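Local coordinates for protein AmbC (PDB 5O15) that probably dehydrates a polyketide intermediate and then closes it into a heterocycle, as a bifunctional dehydratase-cyclase domain of ambruticin biosynthesis, at residues A[77-82]-A[138-143]; A[241-246]-A[287-292]; A[257-262]-A[272-277]. One frame throughout, in Å; residues are numbered along the deposited sequence.

In the fold
The three contacts follow one run of antiparallel strands in the double hotdog fold, interaction 1 adding the loop 138-143. Interactions 1 and 2 have centres about 10 Å apart and meet where strand 79-85 pairs with strand 236-247: V80 O lies 2.9 Å from V245 N. Interaction 2 passes to interaction 3, again about 10 Å away between centres, through strands 283-295 and 269-277, with F290 N 2.8 Å from A272 O. Interaction 3 is nested in the chain loop that interaction 2 closes. Interactions 1 and 3, about 15 Å apart between centres, still touch, A143 CB reaching E275 OE1 at 3.6 Å. In polyketide synthase dehydratases the catalytic pocket typically lies between the two hotdog halves.

Interaction 1: residues A[77-82]-A[138-143]; sequences LPSVSE and AAPAAA
P78 and S79 pack against the backbone of A138 and A139, the methyl of A139 and the ring of P140. The CG of P78 comes closest to the peptide, 3.5 Å from A139 N, while its CB lies 4.0 Å from the methyl CB of A139. Rigid proline and small alanine suit this exposed edge of the contact, since neither needs polar partners for its side chain. S79 sits deeper: its CB is 3.5 Å from A138 O and 3.7 Å from A139 CA, and OG touches the ring of P140 at CD. With OG anti to the backbone N (chi1 -173°), the hydroxyl also meets a water at 2.7 Å, and this water donates to A138 O at 3.0 Å, tying strand to loop indirectly. The same OG is hydrogen-bonded to V245 O, so a buried polar atom has partners both in the sheet and in the solvent bridge. In the double hotdog fold, strand 79-85 runs between strands 129-137 and 236-247, probably at the seam between the two hotdog units, and the loop at 138-143 leaves strand 129-137 beside it. V80 turns its CB away from this loop. Further along, the backbone oxygens P140 O and A141 O both accept hydrogen bonds from the guanidinium of R286.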
ATOM      1  N   LEU A  77     -16.576   7.706   5.919  1.00 16.27           N
ATOM      2  CA  LEU A  77     -16.412   6.438   6.587  1.00 16.62           C
ATOM      3  C   LEU A  77     -14.967   6.288   7.053  1.00 15.83           C
ATOM      4  O   LEU A  77     -14.058   6.760   6.372  1.00 18.10           O
ATOM      5  CB  LEU A  77     -16.759   5.274   5.655  1.00 15.40           C
ATOM      6  CG  LEU A  77     -18.247   5.130   5.334  1.00 16.51           C
ATOM      7  CD1 LEU A  77     -18.489   4.079   4.230  1.00 17.49           C
ATOM      8  CD2 LEU A  77     -19.012   4.776   6.609  1.00 18.33           C
ATOM      9  N   PRO A  78     -14.737   5.606   8.177  1.00 16.95           N
ATOM     10  CA  PRO A  78     -13.399   5.626   8.778  1.00 17.82           C
ATOM     11  C   PRO A  78     -12.428   4.590   8.260  1.00 15.98           C
ATOM     12  O   PRO A  78     -11.235   4.688   8.603  1.00 17.80           O
ATOM     13  CB  PRO A  78     -13.697   5.410  10.270  1.00 20.23           C
ATOM     14  CG  PRO A  78     -14.942   4.605  10.287  1.00 21.35           C
ATOM     15  CD  PRO A  78     -15.777   5.126   9.127  1.00 18.24           C
ATOM     16  N   SER A  79     -12.860   3.591   7.509  1.00 15.71           N
ATOM     17  CA  SER A  79     -11.985   2.468   7.217  1.00 15.34           C
ATOM     18  C   SER A  79     -12.280   1.857   5.854  1.00 14.85           C
ATOM     19  O   SER A  79     -13.426   1.912   5.338  1.00 15.40           O
ATOM     20  CB  SER A  79     -12.191   1.420   8.300  1.00 17.79           C
ATOM     21  OG  SER A  79     -11.270   0.375   8.170  1.00 20.28           O
ATOM     22  N   VAL A  80     -11.235   1.261   5.277  1.00 13.24           N
ATOM     23  CA  VAL A  80     -11.337   0.336   4.169  1.00 14.00           C
ATOM     24  C   VAL A  80     -11.498  -1.045   4.776  1.00 13.32           C
ATOM     25  O   VAL A  80     -10.545  -1.641   5.284  1.00 14.88           O
ATOM     26  CB  VAL A  80     -10.116   0.427   3.262  1.00 13.84           C
ATOM     27  CG1 VAL A  80     -10.226  -0.546   2.110  1.00 15.40           C
ATOM     28  CG2 VAL A  80      -9.944   1.851   2.789  1.00 16.24           C
ATOM     29  N   SER A  81     -12.730  -1.548   4.763  1.00 14.02           N
ATOM     30  CA  SER A  81     -12.988  -2.849   5.341  1.00 14.94           C
ATOM     31  C   SER A  81     -12.350  -3.967   4.517  1.00 14.52           C
ATOM     32  O   SER A  81     -11.767  -4.899   5.083  1.00 14.15           O
ATOM     33  CB  SER A  81     -14.498  -3.032   5.419  1.00 16.18           C
ATOM     34  OG  SER A  81     -14.840  -4.369   5.734  1.00 21.72           O
ATOM     35  N   GLU A  82     -12.448  -3.903   3.199  0.60 14.02           N
ATOM     36  CA  GLU A  82     -11.834  -4.906   2.338  0.60 15.42           C
ATOM     37  C   GLU A  82     -11.398  -4.235   1.050  0.60 13.20           C
ATOM     38  O   GLU A  82     -12.083  -3.321   0.568  0.60 14.02           O
ATOM     39  CB  GLU A  82     -12.806  -6.044   1.987  0.60 20.95           C
ATOM     40  CG  GLU A  82     -13.428  -6.782   3.174  0.60 25.76           C
ATOM     41  CD  GLU A  82     -12.397  -7.490   4.054  0.60 28.00           C
ATOM     42  OE1 GLU A  82     -11.264  -7.779   3.573  0.60 28.98           O
ATOM     43  OE2 GLU A  82     -12.721  -7.760   5.246  0.60 28.90           O
ATOM     44  N   ALA A 138     -17.008   0.738   8.909  1.00 20.65           N
ATOM     45  CA  ALA A 138     -16.615   1.135  10.254  1.00 21.65           C
ATOM     46  C   ALA A 138     -15.202   0.654  10.579  1.00 23.55           C
ATOM     47  O   ALA A 138     -14.718  -0.334  10.032  1.00 24.71           O
ATOM     48  CB  ALA A 138     -17.616   0.564  11.262  1.00 25.87           C
ATOM     49  N   ALA A 139     -14.540   1.353  11.512  1.00 27.64           N
ATOM     50  CA  ALA A 139     -13.153   1.041  11.828  1.00 31.02           C
ATOM     51  C   ALA A 139     -13.083  -0.124  12.810  1.00 31.42           C
ATOM     52  O   ALA A 139     -13.971  -0.302  13.654  1.00 31.12           O
ATOM     53  CB  ALA A 139     -12.458   2.253  12.429  1.00 33.39           C
ATOM     54  N   PRO A 140     -12.043  -0.931  12.717  1.00 33.52           N
ATOM     55  CA  PRO A 140     -11.867  -2.045  13.640  1.00 36.29           C
ATOM     56  C   PRO A 140     -11.317  -1.507  14.947  1.00 34.51           C
ATOM     57  O   PRO A 140     -11.026  -0.313  15.079  1.00 30.38           O
ATOM     58  CB  PRO A 140     -10.820  -2.894  12.929  1.00 38.55           C
ATOM     59  CG  PRO A 140      -9.980  -1.891  12.244  1.00 39.15           C
ATOM     60  CD  PRO A 140     -10.976  -0.894  11.710  1.00 35.69           C
ATOM     61  N   ALA A 141     -11.178  -2.415  15.909  1.00 36.80           N
ATOM     62  CA  ALA A 141     -10.713  -2.032  17.226  1.00 38.00           C
ATOM     63  C   ALA A 141      -9.348  -1.364  17.140  1.00 33.77           C
ATOM     64  O   ALA A 141      -8.525  -1.678  16.275  1.00 35.58           O
ATOM     65  CB  ALA A 141     -10.618  -3.257  18.135  1.00 41.71           C
ATOM     66  N   ALA A 142      -9.148  -0.391  18.013  1.00 32.44           N
ATOM     67  CA  ALA A 142      -7.844   0.238  18.131  1.00 31.52           C
ATOM     68  C   ALA A 142      -6.807  -0.760  18.654  1.00 29.88           C
ATOM     69  O   ALA A 142      -7.116  -1.669  19.431  1.00 36.43           O
ATOM     70  CB  ALA A 142      -7.936   1.438  19.074  1.00 36.90           C
ATOM     71  N   ALA A 143      -5.565  -0.597  18.202  1.00 26.42           N
ATOM     72  CA  ALA A 143      -4.434  -1.394  18.690  1.00 26.05           C
ATOM     73  C   ALA A 143      -3.394  -0.494  19.344  1.00 22.69           C
ATOM     74  O   ALA A 143      -3.023   0.526  18.769  1.00 25.05           O
ATOM     75  CB  ALA A 143      -3.768  -2.158  17.549  1.00 31.20           C
TER
HETATM   76  O   HOH W   1     -12.626  -1.888   8.645  1.00 25.28           O

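Interaction 2: residues A[241-246]-A[287-292]; sequences AWSDVA and AGTFRA
Strands 241-246 and 289-292 are antiparallel neighbours in the double hotdog sheet, their axes 4.7 Å apart at an angle of 178°. R291 N bonds to A241 O (2.8 Å), with a weak return bond, and S243 N to T289 O (2.9 Å), with its reciprocal. At the corner, G288 and T289 form a classic bulge opposite S243, and D244 and V245 a G1 bulge facing V80; G288 N reaches D244 O at 2.9 Å. A water bridges D244 OD2 and T289 OG1. On the face of W242, V245, A287 and F290, the phenyl (one of two conformers) has CG anti to its backbone N (chi1 162°) and turns an edge to the indole, centroids 4.8 Å apart and planes at 62°. Its CD1 stands over one face toward the rim, 3.3 Å from W242 CZ2. A287, small enough for the indole edge, sets CB 4.0 Å from W242 CE3 and also touches V245. An alanine in place of W242 would probably open a gap over A287 and leave the phenyl edge without its ring face. The indole lies between sheet and helices, on T62 and V65 of helix 61-75, L214 and L218 of helix 211-225, and I274 of strand 269-277.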
ATOM      1  N   ALA A 241      -4.797  -8.625  -1.477  1.00 14.71           N
ATOM      2  CA  ALA A 241      -5.946  -8.283  -0.659  1.00 14.17           C
ATOM      3  C   ALA A 241      -5.506  -7.612   0.624  1.00 14.31           C
ATOM      4  O   ALA A 241      -4.450  -7.934   1.175  1.00 15.85           O
ATOM      5  CB  ALA A 241      -6.804  -9.498  -0.337  1.00 16.64           C
ATOM      6  N   TRP A 242      -6.322  -6.681   1.085  1.00 13.77           N
ATOM      7  CA  TRP A 242      -6.150  -5.966   2.329  1.00 13.27           C
ATOM      8  C   TRP A 242      -7.476  -5.980   3.070  1.00 13.75           C
ATOM      9  O   TRP A 242      -8.558  -5.965   2.452  1.00 14.68           O
ATOM     10  CB  TRP A 242      -5.768  -4.510   2.086  1.00 14.43           C
ATOM     11  CG  TRP A 242      -4.489  -4.301   1.373  1.00 14.31           C
ATOM     12  CD1 TRP A 242      -4.243  -4.463   0.045  1.00 16.67           C
ATOM     13  CD2 TRP A 242      -3.251  -3.888   1.961  1.00 14.19           C
ATOM     14  NE1 TRP A 242      -2.939  -4.157  -0.234  1.00 17.51           N
ATOM     15  CE2 TRP A 242      -2.309  -3.791   0.923  1.00 16.37           C
ATOM     16  CE3 TRP A 242      -2.882  -3.547   3.257  1.00 14.63           C
ATOM     17  CZ2 TRP A 242      -0.996  -3.413   1.143  1.00 19.40           C
ATOM     18  CZ3 TRP A 242      -1.571  -3.161   3.488  1.00 17.97           C
ATOM     19  CH2 TRP A 242      -0.632  -3.110   2.431  1.00 20.43           C
ATOM     20  N   SER A 243      -7.404  -5.981   4.400  0.51 13.58           N
ATOM     21  CA  SER A 243      -8.592  -5.917   5.246  0.51 13.53           C
ATOM     22  C   SER A 243      -8.378  -4.900   6.355  0.51 14.02           C
ATOM     23  O   SER A 243      -7.259  -4.766   6.872  0.51 13.61           O
ATOM     24  CB  SER A 243      -8.917  -7.272   5.890  0.51 16.81           C
ATOM     25  OG  SER A 243      -9.112  -8.279   4.918  0.51 17.38           O
ATOM     26  N   ASP A 244      -9.442  -4.202   6.730  1.00 13.38           N
ATOM     27  CA  ASP A 244      -9.470  -3.366   7.908  1.00 14.12           C
ATOM     28  C   ASP A 244      -8.311  -2.378   7.958  1.00 13.46           C
ATOM     29  O   ASP A 244      -7.480  -2.388   8.886  1.00 13.77           O
ATOM     30  CB  ASP A 244      -9.519  -4.208   9.171  1.00 15.98           C
ATOM     31  CG  ASP A 244     -10.819  -4.932   9.305  1.00 21.32           C
ATOM     32  OD1 ASP A 244     -11.875  -4.410   8.887  1.00 21.58           O
ATOM     33  OD2 ASP A 244     -10.761  -6.055   9.807  1.00 29.23           O
ATOM     34  N   VAL A 245      -8.243  -1.508   6.968  1.00 13.29           N
ATOM     35  CA  VAL A 245      -7.186  -0.495   6.883  1.00 12.64           C
ATOM     36  C   VAL A 245      -7.779   0.836   7.309  1.00 13.64           C
ATOM     37  O   VAL A 245      -8.745   1.326   6.680  1.00 15.17           O
ATOM     38  CB  VAL A 245      -6.630  -0.377   5.465  1.00 13.22           C
ATOM     39  CG1 VAL A 245      -5.431   0.543   5.482  1.00 14.56           C
ATOM     40  CG2 VAL A 245      -6.253  -1.724   4.904  1.00 15.67           C
ATOM     41  N   ALA A 246      -7.257   1.429   8.368  1.00 13.66           N
ATOM     42  CA  ALA A 246      -7.815   2.679   8.863  1.00 14.22           C
ATOM     43  C   ALA A 246      -6.658   3.609   9.213  1.00 13.11           C
ATOM     44  O   ALA A 246      -5.632   3.178   9.802  1.00 14.96           O
ATOM     45  CB  ALA A 246      -8.656   2.452  10.107  1.00 17.78           C
ATOM     46  N   ALA A 287      -3.444  -1.884   9.360  1.00 13.67           N
ATOM     47  CA  ALA A 287      -4.075  -2.805   8.429  1.00 13.18           C
ATOM     48  C   ALA A 287      -4.269  -4.132   9.134  1.00 13.29           C
ATOM     49  O   ALA A 287      -3.283  -4.765   9.552  1.00 14.10           O
ATOM     50  CB  ALA A 287      -3.255  -3.000   7.157  1.00 13.83           C
ATOM     51  N   GLY A 288      -5.517  -4.541   9.322  1.00 13.60           N
ATOM     52  CA  GLY A 288      -5.763  -5.776  10.033  1.00 15.46           C
ATOM     53  C   GLY A 288      -5.166  -6.970   9.330  1.00 15.00           C
ATOM     54  O   GLY A 288      -4.619  -7.870   9.972  1.00 17.09           O
ATOM     55  N   THR A 289      -5.239  -6.981   8.007  1.00 15.10           N
ATOM     56  CA  THR A 289      -4.661  -8.034   7.194  1.00 17.35           C
ATOM     57  C   THR A 289      -4.141  -7.455   5.888  1.00 14.71           C
ATOM     58  O   THR A 289      -4.753  -6.564   5.271  1.00 16.29           O
ATOM     59  CB  THR A 289      -5.678  -9.148   6.860  1.00 23.45           C
ATOM     60  OG1 THR A 289      -6.439  -9.496   8.029  1.00 26.95           O
ATOM     61  CG2 THR A 289      -4.955 -10.391   6.362  1.00 28.30           C
ATOM     62  N   PHE A 290      -3.021  -8.001   5.484  1.00 15.80           N
ATOM     63  CA  PHE A 290      -2.458  -7.876   4.155  0.58 16.99           C
ATOM     64  C   PHE A 290      -2.209  -9.298   3.672  1.00 17.25           C
ATOM     65  O   PHE A 290      -1.703 -10.109   4.447  1.00 17.13           O
ATOM     66  CB  PHE A 290      -1.039  -7.154   4.363  0.58 16.01           C
ATOM     67  CG  PHE A 290      -0.112  -7.293   3.205  0.58 14.64           C
ATOM     68  CD1 PHE A 290      -0.272  -6.518   2.084  0.58 17.12           C
ATOM     69  CD2 PHE A 290       0.974  -8.171   3.252  0.58 16.73           C
ATOM     70  CE1 PHE A 290       0.573  -6.646   1.019  0.58 18.56           C
ATOM     71  CE2 PHE A 290       1.815  -8.305   2.172  0.58 17.98           C
ATOM     72  CZ  PHE A 290       1.613  -7.537   1.057  0.58 18.41           C
ATOM     73  N   ARG A 291      -2.546  -9.614   2.417  1.00 18.40           N
ATOM     74  CA  ARG A 291      -2.292 -10.941   1.869  1.00 19.56           C
ATOM     75  C   ARG A 291      -1.580 -10.812   0.545  1.00 19.34           C
ATOM     76  O   ARG A 291      -1.994 -10.009  -0.298  1.00 20.38           O
ATOM     77  CB  ARG A 291      -3.585 -11.703   1.645  1.00 22.37           C
ATOM     78  CG  ARG A 291      -4.378 -11.877   2.879  1.00 27.59           C
ATOM     79  CD  ARG A 291      -5.351 -13.011   2.706  1.00 34.74           C
ATOM     80  NE  ARG A 291      -6.318 -13.029   3.787  1.00 42.16           N
ATOM     81  CZ  ARG A 291      -6.113 -13.590   4.975  1.00 47.65           C
ATOM     82  NH1 ARG A 291      -4.964 -14.196   5.250  1.00 49.27           N
ATOM     83  NH2 ARG A 291      -7.068 -13.544   5.893  1.00 49.37           N
ATOM     84  N   ALA A 292      -0.539 -11.624   0.358  1.00 18.47           N
ATOM     85  CA  ALA A 292       0.229 -11.629  -0.870  1.00 17.90           C
ATOM     86  C   ALA A 292       0.392 -13.053  -1.364  1.00 18.52           C
ATOM     87  O   ALA A 292       0.345 -14.004  -0.585  1.00 19.64           O
ATOM     88  CB  ALA A 292       1.622 -11.035  -0.636  1.00 19.08           C
TER
HETATM   89  O   HOH W   2      -8.363  -7.833   9.391  1.00 29.07           O

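Interaction 3: residues A[257-262]-A[272-277]; sequences ARVEVE and ASIELA
R258 and E275 form a salt bridge in which R258 NH1 meets E275 OE2 at 2.7 Å. The two side chains lie alongside each other and point the same way; the oxygen sits at the edge of the guanidinium, close to its plane, although the carboxylate plane is turned 65° from it. R258 is extended, CG anti to the backbone N (chi1 179°), and also reaches E260 two residues on: NH2 is 2.9 Å from E260 OE1, and NH1 approaches E260 OE2 from above the carboxylate. One arginine thus serves two acids whose like charges would otherwise probably repel, while its NE bonds to the hydroxyl of Y191 and E275 OE1 to W147 NE1. S273 joins this polar face through water: its OG, standing between backbone N and carbonyl carbon (chi1 65°), shares one water with R258 O and E275 OE2, and another with E260 OE2. Strands 254-261 and 269-277 are the arms of an antiparallel beta hairpin in the double hotdog fold. Paired bonds join R258 with E275 and E260 with S273, including R258 N to E275 O at 2.9 Å. The opposite face is apolar. A257 CB touches L276 CD2 at 3.6 Å, and V259 CG1 meets A272 CB at 3.7 Å, small alanines making room for larger neighbours. V261 and I274 continue onto A217, L218 and L221 of helix 211-225.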
ATOM      1  N   ALA A 257       6.999   0.643  12.611  1.00 11.59           N
ATOM      2  CA  ALA A 257       6.070  -0.364  12.155  1.00 11.34           C
ATOM      3  C   ALA A 257       6.253  -1.634  12.960  1.00 10.42           C
ATOM      4  O   ALA A 257       7.372  -2.026  13.321  1.00 11.05           O
ATOM      5  CB  ALA A 257       6.325  -0.689  10.685  1.00 12.33           C
ATOM      6  N   ARG A 258       5.123  -2.309  13.161  1.00 10.95           N
ATOM      7  CA  ARG A 258       5.036  -3.660  13.677  1.00 11.55           C
ATOM      8  C   ARG A 258       4.261  -4.475  12.651  1.00 10.84           C
ATOM      9  O   ARG A 258       3.092  -4.174  12.367  1.00 11.20           O
ATOM     10  CB  ARG A 258       4.332  -3.707  15.029  1.00 12.72           C
ATOM     11  CG  ARG A 258       4.198  -5.088  15.599  1.00 14.04           C
ATOM     12  CD  ARG A 258       3.429  -5.073  16.903  1.00 17.30           C
ATOM     13  NE  ARG A 258       3.340  -6.413  17.478  1.00 22.13           N
ATOM     14  CZ  ARG A 258       2.320  -7.254  17.300  1.00 28.74           C
ATOM     15  NH1 ARG A 258       1.261  -6.909  16.579  1.00 34.04           N
ATOM     16  NH2 ARG A 258       2.354  -8.448  17.877  1.00 33.46           N
ATOM     17  N   VAL A 259       4.894  -5.485  12.084  1.00 11.64           N
ATOM     18  CA  VAL A 259       4.302  -6.344  11.069  1.00 11.69           C
ATOM     19  C   VAL A 259       4.279  -7.740  11.671  1.00 12.72           C
ATOM     20  O   VAL A 259       5.324  -8.363  11.868  1.00 13.68           O
ATOM     21  CB  VAL A 259       5.108  -6.301   9.767  1.00 12.26           C
ATOM     22  CG1 VAL A 259       4.449  -7.190   8.727  1.00 13.74           C
ATOM     23  CG2 VAL A 259       5.238  -4.911   9.243  1.00 14.05           C
ATOM     24  N   GLU A 260       3.089  -8.239  11.955  1.00 12.92           N
ATOM     25  CA  GLU A 260       2.909  -9.529  12.599  1.00 14.64           C
ATOM     26  C   GLU A 260       2.498 -10.565  11.565  1.00 15.44           C
ATOM     27  O   GLU A 260       1.405 -10.484  10.995  1.00 17.02           O
ATOM     28  CB  GLU A 260       1.892  -9.445  13.728  1.00 17.76           C
ATOM     29  CG  GLU A 260       1.749 -10.754  14.462  1.00 26.47           C
ATOM     30  CD  GLU A 260       1.218 -10.583  15.861  1.00 37.54           C
ATOM     31  OE1 GLU A 260       1.832 -11.141  16.798  1.00 44.44           O
ATOM     32  OE2 GLU A 260       0.216  -9.870  16.035  1.00 40.73           O
ATOM     33  N   VAL A 261       3.395 -11.520  11.327  1.00 17.12           N
ATOM     34  CA  VAL A 261       3.192 -12.504  10.280  1.00 19.48           C
ATOM     35  C   VAL A 261       2.247 -13.585  10.775  1.00 21.79           C
ATOM     36  O   VAL A 261       2.413 -14.118  11.876  1.00 23.58           O
ATOM     37  CB  VAL A 261       4.539 -13.083   9.831  1.00 22.62           C
ATOM     38  CG1 VAL A 261       4.364 -14.061   8.710  1.00 25.10           C
ATOM     39  CG2 VAL A 261       5.446 -11.956   9.406  1.00 25.27           C
ATOM     40  N   GLU A 262       1.241 -13.888   9.958  1.00 24.22           N
ATOM     41  CA  GLU A 262       0.307 -14.968  10.246  1.00 31.86           C
ATOM     42  C   GLU A 262       0.937 -16.295   9.856  1.00 37.99           C
ATOM     43  O   GLU A 262       1.676 -16.377   8.874  1.00 36.36           O
ATOM     44  CB  GLU A 262      -0.958 -14.785   9.409  1.00 39.55           C
ATOM     45  CG  GLU A 262      -2.133 -14.178  10.143  1.00 47.23           C
ATOM     46  CD  GLU A 262      -3.396 -14.191   9.298  1.00 52.53           C
ATOM     47  OE1 GLU A 262      -4.123 -13.175   9.287  1.00 54.96           O
ATOM     48  OE2 GLU A 262      -3.647 -15.218   8.630  1.00 52.60           O
ATOM     49  N   ALA A 272      -0.071 -10.947   6.899  1.00 15.87           N
ATOM     50  CA  ALA A 272       0.401 -10.239   8.075  1.00 14.62           C
ATOM     51  C   ALA A 272      -0.562  -9.100   8.395  1.00 13.93           C
ATOM     52  O   ALA A 272      -1.307  -8.638   7.541  1.00 16.35           O
ATOM     53  CB  ALA A 272       1.802  -9.688   7.841  1.00 15.72           C
ATOM     54  N   SER A 273      -0.497  -8.621   9.637  1.00 13.40           N
ATOM     55  CA  SER A 273      -1.081  -7.351  10.045  1.00 13.51           C
ATOM     56  C   SER A 273       0.018  -6.301  10.089  1.00 11.90           C
ATOM     57  O   SER A 273       1.208  -6.622  10.249  1.00 12.78           O
ATOM     58  CB  SER A 273      -1.741  -7.454  11.435  1.00 16.77           C
ATOM     59  OG  SER A 273      -0.761  -7.727  12.437  1.00 17.64           O
ATOM     60  N   ILE A 274      -0.372  -5.043   9.957  1.00 12.31           N
ATOM     61  CA  ILE A 274       0.571  -3.927   9.973  1.00 12.48           C
ATOM     62  C   ILE A 274       0.051  -2.871  10.913  1.00 12.53           C
ATOM     63  O   ILE A 274      -1.103  -2.432  10.768  1.00 14.42           O
ATOM     64  CB  ILE A 274       0.775  -3.312   8.578  1.00 13.29           C
ATOM     65  CG1 ILE A 274       1.284  -4.351   7.593  1.00 14.80           C
ATOM     66  CG2 ILE A 274       1.697  -2.092   8.642  1.00 14.31           C
ATOM     67  CD1 ILE A 274       1.284  -3.893   6.146  1.00 16.53           C
ATOM     68  N   GLU A 275       0.886  -2.412  11.827  1.00 12.21           N
ATOM     69  CA  GLU A 275       0.558  -1.304  12.700  1.00 12.39           C
ATOM     70  C   GLU A 275       1.655  -0.264  12.578  1.00 11.38           C
ATOM     71  O   GLU A 275       2.839  -0.615  12.609  1.00 12.07           O
ATOM     72  CB  GLU A 275       0.423  -1.754  14.144  1.00 14.50           C
ATOM     73  CG  GLU A 275      -0.667  -2.777  14.400  1.00 15.98           C
ATOM     74  CD  GLU A 275      -0.344  -3.468  15.695  1.00 21.64           C
ATOM     75  OE1 GLU A 275      -0.359  -2.789  16.744  1.00 21.94           O
ATOM     76  OE2 GLU A 275       0.055  -4.659  15.656  1.00 24.68           O
ATOM     77  N   LEU A 276       1.274   1.003  12.479  1.00 11.44           N
ATOM     78  CA  LEU A 276       2.210   2.105  12.274  1.00 11.56           C
ATOM     79  C   LEU A 276       2.030   3.153  13.356  1.00 11.36           C
ATOM     80  O   LEU A 276       0.901   3.532  13.682  1.00 11.91           O
ATOM     81  CB  LEU A 276       1.980   2.730  10.896  1.00 12.69           C
ATOM     82  CG  LEU A 276       2.072   1.751   9.726  1.00 13.17           C
ATOM     83  CD1 LEU A 276       1.699   2.403   8.416  1.00 17.01           C
ATOM     84  CD2 LEU A 276       3.467   1.143   9.608  1.00 14.01           C
ATOM     85  N   ALA A 277       3.154   3.632  13.881  1.00 10.88           N
ATOM     86  CA  ALA A 277       3.208   4.636  14.920  1.00 10.97           C
ATOM     87  C   ALA A 277       4.079   5.808  14.494  1.00 11.28           C
ATOM     88  O   ALA A 277       5.101   5.636  13.823  1.00 12.81           O
ATOM     89  CB  ALA A 277       3.761   4.027  16.211  1.00 12.11           C
TER
HETATM   90  O   HOH W   3       0.912  -5.727  13.415  1.00 18.91           O
HETATM   91  O   HOH W   4      -1.731  -9.250  14.334  1.00 49.39           O